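Local coordinates for protein pyridoxamine 5'-phosphate oxidase-related, FMN-binding (Mycobacterium smegmatis, PDB 3F7E) that probably acts as a coenzyme F420-dependent reductase, using the reduced deazaflavin to reduce carbon-carbon double bonds, possibly including those of aflatoxins, at residues A[10-14]-A[65-70]; A[16-20]-A[31-36]; A[44-50]-A[115-121]; A[75-79]-A[125-129]. All coordinates share one frame; numbering follows the deposited sequence. Where two conformers were deposited one is given.

Contact 1: A[10-14]-A[65-70]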
loop_
_atom_site.group_PDB
_atom_site.type_symbol
_atom_site.label_atom_id
_atom_site.label_comp_id
_atom_site.label_asym_id
_atom_site.label_seq_id
_atom_site.Cartn_x
_atom_site.Cartn_y
_atom_site.Cartn_z
ATOM N N SER A 10 -3.878 6.189 17.167
ATOM C CA SER A 10 -2.795 7.150 17.090
ATOM C C SER A 10 -2.112 7.194 15.721
ATOM O O SER A 10 -1.680 8.273 15.294
ATOM C CB SER A 10 -1.771 6.843 18.178
ATOM O OG SER A 10 -1.453 5.466 18.182
ATOM N N LEU A 11 -1.999 6.040 15.044
ATOM C CA LEU A 11 -1.374 5.961 13.714
ATOM C C LEU A 11 -2.205 6.735 12.716
ATOM O O LEU A 11 -1.645 7.393 11.853
ATOM C CB LEU A 11 -1.155 4.515 13.226
ATOM C CG LEU A 11 0.045 3.768 13.802
ATOM C CD1 LEU A 11 -0.038 2.311 13.411
ATOM C CD2 LEU A 11 1.345 4.410 13.306
ATOM N N LEU A 12 -3.529 6.711 12.863
ATOM C CA LEU A 12 -4.404 7.430 11.949
ATOM C C LEU A 12 -4.439 8.915 12.230
ATOM O O LEU A 12 -4.880 9.682 11.384
ATOM C CB LEU A 12 -5.816 6.870 12.007
ATOM C CG LEU A 12 -5.942 5.404 11.600
ATOM C CD1 LEU A 12 -7.399 4.970 11.737
ATOM C CD2 LEU A 12 -5.460 5.162 10.152
ATOM N N GLU A 13 -4.017 9.321 13.438
ATOM C CA GLU A 13 -3.971 10.747 13.779
ATOM C C GLU A 13 -2.703 11.467 13.330
ATOM O O GLU A 13 -2.597 12.698 13.385
ATOM C CB GLU A 13 -4.172 10.921 15.293
ATOM C CG GLU A 13 -5.613 10.554 15.696
ATOM C CD GLU A 13 -5.886 10.675 17.192
ATOM O OE1 GLU A 13 -4.946 10.906 17.959
ATOM O OE2 GLU A 13 -7.054 10.529 17.609
ATOM N N ARG A 14 -1.726 10.683 12.905
ATOM C CA ARG A 14 -0.431 11.213 12.514
ATOM C C ARG A 14 -0.369 11.531 11.019
ATOM O O ARG A 14 -1.062 10.882 10.207
ATOM C CB ARG A 14 0.670 10.217 12.884
ATOM C CG ARG A 14 0.845 10.100 14.408
ATOM C CD ARG A 14 1.742 8.953 14.807
ATOM N NE ARG A 14 3.107 9.100 14.299
ATOM C CZ ARG A 14 4.058 8.170 14.401
ATOM N NH1 ARG A 14 5.275 8.379 13.885
ATOM N NH2 ARG A 14 3.799 7.020 15.018
HETATM N N MSE A 65 -6.316 0.314 3.089
HETATM C CA MSE A 65 -5.202 1.265 3.289
HETATM C C MSE A 65 -4.236 0.690 4.309
HETATM O O MSE A 65 -4.627 0.182 5.369
HETATM C CB MSE A 65 -5.707 2.623 3.806
HETATM C CG MSE A 65 -4.629 3.687 3.819
HETATM SE SE MSE A 65 -5.194 5.380 4.575
HETATM C CE MSE A 65 -5.025 4.914 6.450
ATOM N N SER A 66 -2.954 0.776 3.978
ATOM C CA SER A 66 -1.846 0.343 4.832
ATOM C C SER A 66 -1.041 1.556 5.283
ATOM O O SER A 66 -0.564 2.361 4.471
ATOM C CB SER A 66 -0.948 -0.610 4.021
ATOM O OG SER A 66 0.282 -0.840 4.696
ATOM N N VAL A 67 -0.860 1.721 6.688
ATOM C CA VAL A 67 -0.034 2.776 7.262
ATOM C C VAL A 67 0.942 2.082 8.204
ATOM O O VAL A 67 0.565 1.168 8.943
ATOM C CB VAL A 67 -0.898 3.928 7.896
ATOM C CG1 VAL A 67 -1.799 3.406 8.993
ATOM C CG2 VAL A 67 -0.030 5.089 8.390
ATOM N N ILE A 68 2.210 2.480 8.124
ATOM C CA ILE A 68 3.241 1.907 8.969
ATOM C C ILE A 68 3.952 3.000 9.741
ATOM O O ILE A 68 4.161 4.103 9.232
ATOM C CB ILE A 68 4.221 1.011 8.144
ATOM C CG1 ILE A 68 5.139 0.179 9.048
ATOM C CG2 ILE A 68 5.029 1.836 7.123
ATOM C CD1 ILE A 68 5.867 -0.933 8.297
ATOM N N ASP A 69 4.302 2.717 10.994
ATOM C CA ASP A 69 5.098 3.659 11.766
ATOM C C ASP A 69 6.454 3.810 11.040
ATOM O O ASP A 69 7.071 2.807 10.683
ATOM C CB ASP A 69 5.249 3.128 13.196
ATOM C CG ASP A 69 5.986 4.089 14.112
ATOM O OD1 ASP A 69 5.369 4.624 15.050
ATOM O OD2 ASP A 69 7.190 4.314 13.856
ATOM N N PRO A 70 6.894 5.061 10.799
ATOM C CA PRO A 70 8.105 5.252 9.980
ATOM C C PRO A 70 9.402 4.825 10.656
ATOM O O PRO A 70 10.423 4.637 9.978
ATOM C CB PRO A 70 8.112 6.762 9.716
ATOM C CG PRO A 70 7.338 7.345 10.900
ATOM C CD PRO A 70 6.255 6.347 11.156
HETATM O O HOH W 1 7.522 6.894 14.860
#
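Leu12 and the selenomethionine Met65 meet methyl to methyl at the apolar centre, CD2 of Leu12 lying 3.7 Å from CE of Met65 as the two side chains slide past each other in opposite directions. The Met65 chain runs straight out from the strand and bends only at its last torsion (chi3 80°), which swings CE toward the helix. The same Leu12 CD2 also rests 4.2 Å from Val67 CG1, and that valine methyl also meets Leu11, 4.4 Å from its CB. Further along, Leu11 crosses Asp69 at about a right angle and lays its CD2 against Asp69 CB at 4.1 Å.

Beyond this greasy patch the contact turns polar. Arg14 NH2 donates to Asp69 OD1 in a 2.9 Å salt bridge with an N-H...O angle of 160°. The oxygen lies in the guanidinium plane, yet it is approached from above the carboxylate, because the two flat groups stand 73° apart. Only one direct bond forms; water 1 makes a second link, accepting from Arg14 NH1 and donating to Asp69 OD2. Pro70 CD packs 3.5 Å from Arg14 NH1. Asp69 OD2 also takes the backbone N-H groups of Asp71 and Asn72, which fixes the carboxylate. Helix 9-13 thus packs on strand 62-68, with Leu77 of the adjacent strand 76-88 touching Leu11, Leu12 and Val67.

Contact 2: A[16-20]-A[31-36]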
loop_
_atom_site.group_PDB
_atom_site.type_symbol
_atom_site.label_atom_id
_atom_site.label_comp_id
_atom_site.label_asym_id
_atom_site.label_seq_id
_atom_site.Cartn_x
_atom_site.Cartn_y
_atom_site.Cartn_z
ATOM N N LEU A 16 1.108 10.622 8.382
ATOM C CA LEU A 16 1.840 9.558 7.720
ATOM C C LEU A 16 1.189 9.252 6.376
ATOM O O LEU A 16 -0.015 9.443 6.202
ATOM C CB LEU A 16 1.821 8.285 8.575
ATOM C CG LEU A 16 2.429 8.440 9.981
ATOM C CD1 LEU A 16 2.263 7.113 10.752
ATOM C CD2 LEU A 16 3.892 8.890 9.916
ATOM N N TYR A 17 1.955 8.739 5.417
ATOM C CA TYR A 17 1.321 8.278 4.186
ATOM C C TYR A 17 0.512 7.016 4.407
ATOM O O TYR A 17 0.909 6.108 5.135
ATOM C CB TYR A 17 2.366 8.020 3.109
ATOM C CG TYR A 17 2.893 9.282 2.506
ATOM C CD1 TYR A 17 4.068 9.862 2.998
ATOM C CD2 TYR A 17 2.230 9.894 1.440
ATOM C CE1 TYR A 17 4.566 11.020 2.446
ATOM C CE2 TYR A 17 2.713 11.062 0.873
ATOM C CZ TYR A 17 3.879 11.625 1.393
ATOM O OH TYR A 17 4.390 12.778 0.836
ATOM N N GLY A 18 -0.650 6.964 3.770
ATOM C CA GLY A 18 -1.409 5.738 3.690
ATOM C C GLY A 18 -1.370 5.185 2.275
ATOM O O GLY A 18 -1.561 5.923 1.319
ATOM N N HIS A 19 -1.153 3.888 2.149
ATOM C CA HIS A 19 -1.013 3.278 0.823
ATOM C C HIS A 19 -2.374 2.658 0.536
ATOM O O HIS A 19 -2.776 1.666 1.130
ATOM C CB HIS A 19 0.144 2.280 0.837
ATOM C CG HIS A 19 1.457 2.964 1.010
ATOM N ND1 HIS A 19 1.959 3.507 2.183
ATOM C CD2 HIS A 19 2.379 3.210 0.051
ATOM C CE1 HIS A 19 3.150 4.045 1.915
ATOM N NE2 HIS A 19 3.416 3.874 0.632
ATOM N N LEU A 20 -3.121 3.306 -0.363
ATOM C CA LEU A 20 -4.540 3.011 -0.621
ATOM C C LEU A 20 -4.671 2.124 -1.842
ATOM O O LEU A 20 -4.241 2.499 -2.932
ATOM C CB LEU A 20 -5.333 4.327 -0.820
ATOM C CG LEU A 20 -6.831 4.101 -1.034
ATOM C CD1 LEU A 20 -7.509 3.583 0.263
ATOM C CD2 LEU A 20 -7.484 5.404 -1.468
ATOM N N VAL A 31 -2.375 0.314 -6.165
ATOM C CA VAL A 31 -2.095 0.870 -4.841
ATOM C C VAL A 31 -1.209 2.105 -5.010
ATOM O O VAL A 31 -0.242 2.116 -5.798
ATOM C CB VAL A 31 -1.495 -0.207 -3.885
ATOM C CG1 VAL A 31 -0.188 -0.772 -4.415
ATOM C CG2 VAL A 31 -1.295 0.337 -2.497
ATOM N N ASN A 32 -1.517 3.141 -4.248
ATOM C CA ASN A 32 -0.833 4.429 -4.366
ATOM C C ASN A 32 -0.636 5.045 -2.992
ATOM O O ASN A 32 -1.536 5.001 -2.143
ATOM C CB ASN A 32 -1.659 5.415 -5.203
ATOM C CG ASN A 32 -1.931 4.893 -6.583
ATOM O OD1 ASN A 32 -1.022 4.892 -7.431
ATOM N ND2 ASN A 32 -3.156 4.400 -6.825
ATOM N N ALA A 33 0.519 5.669 -2.773
ATOM C CA ALA A 33 0.776 6.406 -1.529
ATOM C C ALA A 33 -0.067 7.679 -1.551
ATOM O O ALA A 33 -0.094 8.403 -2.548
ATOM C CB ALA A 33 2.259 6.746 -1.438
HETATM N N MSE A 34 -0.766 7.974 -0.445
HETATM C CA MSE A 34 -1.754 9.082 -0.357
HETATM C C MSE A 34 -1.641 9.831 0.980
HETATM O O MSE A 34 -1.423 9.201 2.003
HETATM C CB MSE A 34 -3.208 8.531 -0.426
HETATM C CG MSE A 34 -3.535 7.726 -1.646
HETATM SE SE MSE A 34 -3.588 8.842 -3.237
HETATM C CE MSE A 34 -4.339 7.557 -4.453
ATOM N N TRP A 35 -1.855 11.141 0.994
ATOM C CA TRP A 35 -2.256 11.810 2.230
ATOM C C TRP A 35 -3.686 11.382 2.569
ATOM O O TRP A 35 -4.495 11.116 1.660
ATOM C CB TRP A 35 -2.148 13.321 2.038
ATOM C CG TRP A 35 -0.688 13.845 1.956
ATOM C CD1 TRP A 35 0.447 13.212 2.393
ATOM C CD2 TRP A 35 -0.263 15.125 1.476
ATOM N NE1 TRP A 35 1.559 14.003 2.170
ATOM C CE2 TRP A 35 1.138 15.188 1.621
ATOM C CE3 TRP A 35 -0.934 16.216 0.914
ATOM C CZ2 TRP A 35 1.878 16.304 1.228
ATOM C CZ3 TRP A 35 -0.189 17.328 0.517
ATOM C CH2 TRP A 35 1.197 17.364 0.694
ATOM N N PHE A 36 -3.994 11.326 3.866
ATOM C CA PHE A 36 -5.355 11.036 4.285
ATOM C C PHE A 36 -5.700 11.914 5.475
ATOM O O PHE A 36 -4.806 12.402 6.198
ATOM C CB PHE A 36 -5.580 9.541 4.609
ATOM C CG PHE A 36 -4.804 9.055 5.797
ATOM C CD1 PHE A 36 -3.527 8.560 5.637
ATOM C CD2 PHE A 36 -5.317 9.143 7.087
ATOM C CE1 PHE A 36 -2.783 8.136 6.728
ATOM C CE2 PHE A 36 -4.587 8.734 8.181
ATOM C CZ PHE A 36 -3.319 8.220 8.001
HETATM O O HOH W 2 -5.580 3.061 -5.516
#
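Gly18 and Met34 form a hydrogen-bonded antiparallel pair, with Gly18 N donating to Met34 O at 3.0 Å and Met34 N returning to Gly18 O. Leu20 and Asn32 make the next such pair, and His19 with Ala33 is the non-hydrogen-bonded pair between them. At the far end water 2 donates to Leu20 O and is held weakly by Asn32 ND2, whose stronger partner is Gln30 OE1.

Aromatic contacts gather beyond Gly18 and Met34. Tyr17 and Trp35 lie side by side and point the same way, the Tyr17 ring and the five-membered ring of Trp35 having planes 30° apart but slid so that they barely overlap; Tyr17 CE2 comes 3.5 Å from Trp35 CD1. Phe36 meets the other segment differently. Its CG sits between the backbone N and the carbonyl carbon (chi1 66°), turning the ring across to segment 16-20, so that CE1 reaches Leu16 O at 3.1 Å and the ring edge faces Gly18 N at 3.8 Å from CD1. A glycine here lets that ring come close to the backbone. Over on the His19 side, Ala33 CA lies over the imidazole face in a CH-pi contact, 4.3 Å from the ring centroid.

Apolar packing marks the other face: Leu20 CB touches Met34 CG at 3.9 Å.

This hairpin of strands 18-23 and 29-34 borders strand 62-68, to which His19 is hydrogen-bonded through Ser66. Leu20 and Phe36 pack on Phe45 of strand 43-48, while His19 stacks on His19 of the second subunit.

Contact 3: A[44-50]-A[115-121]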
loop_
_atom_site.group_PDB
_atom_site.type_symbol
_atom_site.label_atom_id
_atom_site.label_comp_id
_atom_site.label_asym_id
_atom_site.label_seq_id
_atom_site.Cartn_x
_atom_site.Cartn_y
_atom_site.Cartn_z
ATOM N N ARG A 44 -10.714 10.360 4.724
ATOM C CA ARG A 44 -10.964 11.172 3.528
ATOM C C ARG A 44 -9.672 11.331 2.724
ATOM O O ARG A 44 -8.583 11.515 3.311
ATOM C CB ARG A 44 -11.518 12.546 3.920
ATOM C CG ARG A 44 -12.934 12.488 4.433
ATOM C CD ARG A 44 -13.441 13.906 4.820
ATOM N NE ARG A 44 -14.879 13.937 5.113
ATOM C CZ ARG A 44 -15.396 13.665 6.305
ATOM N NH1 ARG A 44 -14.607 13.382 7.336
ATOM N NH2 ARG A 44 -16.708 13.673 6.463
ATOM N N PHE A 45 -9.826 11.277 1.395
ATOM C CA PHE A 45 -8.725 11.402 0.434
ATOM C C PHE A 45 -9.073 12.436 -0.625
ATOM O O PHE A 45 -10.245 12.660 -0.901
ATOM C CB PHE A 45 -8.484 10.060 -0.283
ATOM C CG PHE A 45 -8.273 8.902 0.656
ATOM C CD1 PHE A 45 -9.364 8.171 1.181
ATOM C CD2 PHE A 45 -6.987 8.547 1.040
ATOM C CE1 PHE A 45 -9.150 7.112 2.050
ATOM C CE2 PHE A 45 -6.771 7.497 1.900
ATOM C CZ PHE A 45 -7.850 6.779 2.417
ATOM N N THR A 46 -8.041 13.021 -1.250
ATOM C CA THR A 46 -8.239 13.895 -2.384
ATOM C C THR A 46 -7.936 13.101 -3.657
ATOM O O THR A 46 -6.927 12.409 -3.747
ATOM C CB THR A 46 -7.375 15.186 -2.307
ATOM O OG1 THR A 46 -7.593 15.978 -3.477
ATOM C CG2 THR A 46 -5.865 14.892 -2.182
ATOM N N HIS A 47 -8.854 13.184 -4.624
ATOM C CA HIS A 47 -8.716 12.499 -5.933
ATOM C C HIS A 47 -9.204 13.483 -7.002
ATOM O O HIS A 47 -9.870 14.482 -6.715
ATOM C CB HIS A 47 -9.638 11.241 -6.045
ATOM C CG HIS A 47 -9.161 9.994 -5.332
ATOM N ND1 HIS A 47 -8.977 9.905 -3.964
ATOM C CD2 HIS A 47 -8.879 8.762 -5.821
ATOM C CE1 HIS A 47 -8.588 8.678 -3.649
ATOM N NE2 HIS A 47 -8.527 7.962 -4.758
ATOM N N THR A 48 -8.920 13.177 -8.261
ATOM C CA THR A 48 -9.680 13.817 -9.338
ATOM C C THR A 48 -10.578 12.793 -10.030
ATOM O O THR A 48 -10.381 11.573 -9.944
ATOM C CB THR A 48 -8.830 14.525 -10.393
ATOM O OG1 THR A 48 -8.392 13.534 -11.312
ATOM C CG2 THR A 48 -7.671 15.313 -9.764
ATOM N N THR A 49 -11.564 13.305 -10.739
ATOM C CA THR A 49 -12.488 12.444 -11.448
ATOM C C THR A 49 -11.932 11.893 -12.773
ATOM O O THR A 49 -12.628 11.148 -13.478
ATOM C CB THR A 49 -13.743 13.216 -11.801
ATOM O OG1 THR A 49 -13.372 14.332 -12.614
ATOM C CG2 THR A 49 -14.467 13.697 -10.532
ATOM N N LYS A 50 -10.692 12.258 -13.089
ATOM C CA LYS A 50 -10.115 11.968 -14.402
ATOM C C LYS A 50 -9.100 10.826 -14.440
ATOM O O LYS A 50 -8.628 10.454 -15.529
ATOM C CB LYS A 50 -9.480 13.235 -14.980
ATOM C CG LYS A 50 -10.476 14.332 -15.345
ATOM C CD LYS A 50 -9.842 15.348 -16.279
ATOM C CE LYS A 50 -10.889 16.284 -16.872
ATOM N NZ LYS A 50 -10.297 17.604 -17.245
ATOM N N ASP A 115 -11.743 19.426 -11.161
ATOM C CA ASP A 115 -12.033 17.994 -11.178
ATOM C C ASP A 115 -11.752 17.287 -9.842
ATOM O O ASP A 115 -11.838 16.057 -9.749
ATOM C CB ASP A 115 -11.226 17.315 -12.281
ATOM C CG ASP A 115 -11.512 17.907 -13.642
ATOM O OD1 ASP A 115 -12.696 18.160 -13.932
ATOM O OD2 ASP A 115 -10.558 18.106 -14.422
ATOM N N ARG A 116 -11.414 18.058 -8.805
ATOM C CA ARG A 116 -11.100 17.486 -7.499
ATOM C C ARG A 116 -12.339 17.042 -6.747
ATOM O O ARG A 116 -13.373 17.735 -6.800
ATOM C CB ARG A 116 -10.292 18.493 -6.650
ATOM C CG ARG A 116 -8.809 18.600 -7.055
ATOM C CD ARG A 116 -7.980 17.476 -6.463
ATOM N NE ARG A 116 -6.695 17.356 -7.159
ATOM C CZ ARG A 116 -5.806 16.418 -6.884
ATOM N NH1 ARG A 116 -6.000 15.570 -5.877
ATOM N NH2 ARG A 116 -4.693 16.349 -7.601
ATOM N N VAL A 117 -12.218 15.925 -6.025
ATOM C CA VAL A 117 -13.273 15.408 -5.168
ATOM C C VAL A 117 -12.661 14.976 -3.841
ATOM O O VAL A 117 -11.438 14.781 -3.709
ATOM C CB VAL A 117 -14.036 14.213 -5.819
ATOM C CG1 VAL A 117 -14.803 14.646 -7.083
ATOM C CG2 VAL A 117 -13.070 13.067 -6.145
ATOM N N ILE A 118 -13.552 14.797 -2.866
ATOM C CA ILE A 118 -13.233 14.206 -1.574
ATOM C C ILE A 118 -13.818 12.806 -1.569
ATOM O O ILE A 118 -15.023 12.639 -1.770
ATOM C CB ILE A 118 -13.864 14.991 -0.406
ATOM C CG1 ILE A 118 -13.645 16.507 -0.553
ATOM C CG2 ILE A 118 -13.373 14.424 0.916
ATOM C CD1 ILE A 118 -14.319 17.333 0.530
ATOM N N ILE A 119 -12.961 11.808 -1.377
ATOM C CA ILE A 119 -13.411 10.404 -1.296
ATOM C C ILE A 119 -13.540 10.031 0.176
ATOM O O ILE A 119 -12.567 10.187 0.921
ATOM C CB ILE A 119 -12.395 9.444 -1.983
ATOM C CG1 ILE A 119 -12.107 9.859 -3.429
ATOM C CG2 ILE A 119 -12.848 7.995 -1.869
ATOM C CD1 ILE A 119 -13.244 9.719 -4.351
ATOM N N VAL A 120 -14.724 9.571 0.590
ATOM C CA VAL A 120 -15.016 9.307 2.003
ATOM C C VAL A 120 -15.159 7.801 2.207
ATOM O O VAL A 120 -16.016 7.176 1.565
ATOM C CB VAL A 120 -16.332 10.015 2.431
ATOM C CG1 VAL A 120 -16.540 9.826 3.902
ATOM C CG2 VAL A 120 -16.266 11.491 2.049
ATOM N N VAL A 121 -14.313 7.227 3.066
ATOM C CA VAL A 121 -14.248 5.784 3.275
ATOM C C VAL A 121 -14.596 5.446 4.727
ATOM O O VAL A 121 -14.004 5.990 5.667
ATOM C CB VAL A 121 -12.820 5.256 2.977
ATOM C CG1 VAL A 121 -12.636 3.806 3.433
ATOM C CG2 VAL A 121 -12.499 5.424 1.496
HETATM O O HOH W 3 -9.968 17.125 -3.090
HETATM O O HOH W 4 -15.116 16.343 -12.698
#
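His47 and Ile119 cross at about a right angle, the isoleucine CG1 sitting over one face of the imidazole, only 3.2 Å from His47 ND1. That nitrogen is buried with no polar partner in the model. On the same side of the sheet Phe45 turns its ring edge to Val121, with CE1 3.8 Å from CG2.

On the other side, Arg116 reaches across to the neighbouring strand. A bend at chi2 (-81°) carries the guanidinium there, and NH1 donates to Thr46 OG1 at 2.9 Å, 21° out of the guanidinium plane. Thr48 CG2 covers one face of the same group, 3.5 Å from Arg116 NE, and Asp112 takes a salt bridge from NE. Water 3 accepts from Thr46 OG1 and donates to Val117 O. At the strand ends the extended Lys50 chain brings NZ to the syn side of Asp115 OD2 in a 2.9 Å salt bridge, 31° out of the carboxylate plane, while Thr48 OG1 accepts from Lys50 N in an ST turn.

Antiparallel strands 43-48 and 116-127 are bonded here through Phe45-Ile119 and His47-Val117. Helix 52-59 touches His47, Thr49 and Ile119; helix 93-101 packs on the side of Arg44, Thr46, Arg116 and Ile118.

Contact 4: A[75-79]-A[125-129]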
loop_
_atom_site.group_PDB
_atom_site.type_symbol
_atom_site.label_atom_id
_atom_site.label_comp_id
_atom_site.label_asym_id
_atom_site.label_seq_id
_atom_site.Cartn_x
_atom_site.Cartn_y
_atom_site.Cartn_z
ATOM N N ARG A 75 5.113 -1.735 14.183
ATOM C CA ARG A 75 3.876 -1.024 14.526
ATOM C C ARG A 75 3.184 -0.548 13.229
ATOM O O ARG A 75 3.744 0.295 12.514
ATOM C CB ARG A 75 4.234 0.172 15.374
ATOM C CG ARG A 75 3.050 0.937 15.722
ATOM C CD ARG A 75 3.385 1.882 16.821
ATOM N NE ARG A 75 2.213 2.648 17.208
ATOM C CZ ARG A 75 1.269 2.226 18.052
ATOM N NH1 ARG A 75 1.370 1.052 18.671
ATOM N NH2 ARG A 75 0.224 3.004 18.321
ATOM N N TYR A 76 1.974 -1.059 12.930
ATOM C CA TYR A 76 1.328 -0.767 11.659
ATOM C C TYR A 76 -0.174 -0.941 11.782
ATOM O O TYR A 76 -0.661 -1.561 12.770
ATOM C CB TYR A 76 1.879 -1.678 10.561
ATOM C CG TYR A 76 1.613 -3.141 10.758
ATOM C CD1 TYR A 76 0.383 -3.701 10.397
ATOM C CD2 TYR A 76 2.609 -3.988 11.247
ATOM C CE1 TYR A 76 0.132 -5.060 10.548
ATOM C CE2 TYR A 76 2.364 -5.362 11.405
ATOM C CZ TYR A 76 1.127 -5.875 11.039
ATOM O OH TYR A 76 0.896 -7.222 11.178
ATOM N N LEU A 77 -0.906 -0.495 10.748
ATOM C CA LEU A 77 -2.390 -0.616 10.811
ATOM C C LEU A 77 -2.846 -0.761 9.374
ATOM O O LEU A 77 -2.507 0.066 8.513
ATOM C CB LEU A 77 -3.074 0.569 11.491
ATOM C CG LEU A 77 -4.583 0.446 11.698
ATOM C CD1 LEU A 77 -4.900 -0.698 12.668
ATOM C CD2 LEU A 77 -5.161 1.723 12.258
ATOM N N GLU A 78 -3.652 -1.807 9.158
ATOM C CA GLU A 78 -4.300 -2.080 7.873
ATOM C C GLU A 78 -5.789 -1.849 8.032
ATOM O O GLU A 78 -6.416 -2.457 8.906
ATOM C CB GLU A 78 -4.041 -3.536 7.449
ATOM C CG GLU A 78 -2.568 -3.859 7.283
ATOM C CD GLU A 78 -2.281 -5.326 7.285
ATOM O OE1 GLU A 78 -3.247 -6.115 7.251
ATOM O OE2 GLU A 78 -1.082 -5.713 7.319
ATOM N N VAL A 79 -6.358 -0.976 7.193
ATOM C CA VAL A 79 -7.777 -0.609 7.275
ATOM C C VAL A 79 -8.500 -1.030 6.004
ATOM O O VAL A 79 -8.203 -0.508 4.956
ATOM C CB VAL A 79 -7.963 0.928 7.425
ATOM C CG1 VAL A 79 -9.449 1.299 7.676
ATOM C CG2 VAL A 79 -7.072 1.503 8.563
ATOM N N ALA A 125 -12.950 -3.061 8.623
ATOM C CA ALA A 125 -12.060 -3.979 9.338
ATOM C C ALA A 125 -10.719 -3.295 9.601
ATOM O O ALA A 125 -10.276 -2.446 8.824
ATOM C CB ALA A 125 -11.834 -5.287 8.542
ATOM N N PHE A 126 -10.092 -3.708 10.700
ATOM C CA PHE A 126 -8.747 -3.294 11.066
ATOM C C PHE A 126 -7.891 -4.511 11.390
ATOM O O PHE A 126 -8.364 -5.464 12.005
ATOM C CB PHE A 126 -8.763 -2.410 12.315
ATOM C CG PHE A 126 -9.504 -1.129 12.146
ATOM C CD1 PHE A 126 -10.849 -1.029 12.485
ATOM C CD2 PHE A 126 -8.853 -0.005 11.635
ATOM C CE1 PHE A 126 -11.528 0.167 12.351
ATOM C CE2 PHE A 126 -9.541 1.219 11.481
ATOM C CZ PHE A 126 -10.888 1.290 11.850
ATOM N N SER A 127 -6.603 -4.440 11.042
ATOM C CA SER A 127 -5.640 -5.446 11.484
ATOM C C SER A 127 -4.299 -4.790 11.777
ATOM O O SER A 127 -3.838 -3.945 11.030
ATOM C CB SER A 127 -5.413 -6.525 10.415
ATOM O OG SER A 127 -4.505 -7.501 10.911
ATOM N N LYS A 128 -3.688 -5.207 12.882
ATOM C CA LYS A 128 -2.370 -4.709 13.276
ATOM C C LYS A 128 -1.413 -5.866 13.636
ATOM O O LYS A 128 -0.364 -5.665 14.277
ATOM C CB LYS A 128 -2.452 -3.646 14.393
ATOM C CG LYS A 128 -3.350 -3.963 15.622
ATOM C CD LYS A 128 -2.772 -5.064 16.492
ATOM C CE LYS A 128 -3.687 -5.353 17.677
ATOM N NZ LYS A 128 -3.216 -6.510 18.523
ATOM N N GLN A 129 -1.776 -7.076 13.215
ATOM C CA GLN A 129 -0.926 -8.260 13.401
ATOM C C GLN A 129 -1.086 -9.285 12.277
ATOM O O GLN A 129 -2.000 -9.199 11.460
ATOM C CB GLN A 129 -1.179 -8.915 14.760
ATOM C CG GLN A 129 -2.568 -9.524 14.942
ATOM C CD GLN A 129 -2.855 -9.905 16.384
ATOM O OE1 GLN A 129 -3.707 -10.753 16.657
ATOM N NE2 GLN A 129 -2.147 -9.278 17.315
HETATM O O HOH W 5 1.404 -3.517 14.705
HETATM O O HOH W 6 -0.345 -7.995 8.701
HETATM O O HOH W 7 -3.271 -8.371 8.640
#
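Tyr76 opens the contact by laying its ring against the backbone of Lys128, whose carbonyl oxygen sits over one ring face. Its CG stands between the backbone N and the carbonyl carbon (chi1 64°), which turns the ring toward the chain end after strand 125-127; CE1 lies 3.5 Å from Lys128 C. The backbone takes part too: Tyr76 O is 3.2 Å from Lys128 CB, and water 5 bridges Tyr76 N and Lys128 O. The phenol oxygen reaches the last modelled residue, Gln129, and is joined through water 6 to Glu78 OE2.

Leu77 is buried, and its CD2 comes 4.1 Å from Phe126 CD2 as the two side chains pass at a slant.

Glu78 pairs with Ser127 as the hydrogen-bonded pair of this contact. Glu78 N donates to Ser127 O at 2.8 Å with an N-H...O angle of 163°, and Ser127 N donates back to Glu78 O. The glutamate chain is extended beyond CG, on the face it shares with Ser127, and water 7 connects OE1 to Ser127 OG. Glu78 also packs on Val31 of the second subunit, which places its side chain at the contact between the two chains.

Val79 lies beside Phe126 and points the same way, with both methyls 3.8 Å from Phe126 CE2. The Phe126 ring is further packed by Val2, Val4 and Pro5 of the N-terminal loop.

The pair of strands 76-88 and 116-127 is part of the antiparallel sheet of the split-barrel fold found in the FMN-binding, pyridoxamine 5'-phosphate oxidase-like family.

All four contacts reach one antiparallel sheet. Contact 2 is its 18-23/29-34 hairpin and lies, along the chain, inside the loop that contact 1 closes between helix 9-13 and strand 62-68. Contacts 3 and 4 share strand 116-127, which pairs with 43-48 in the one and with 76-88 in the other, their centres about 23 Å apart on opposite sides of the chain's centre. Contacts 1 and 4 are close, about 9 Å between centres, because strands 62-68 and 76-88 are neighbours. Phe45 of contact 3 packs on Met65, Leu20 and Phe36, so distant strands meet in the interior. Contacts 1, 2 and 4 also touch the second subunit, so this end of the sheet takes part in the subunit contact.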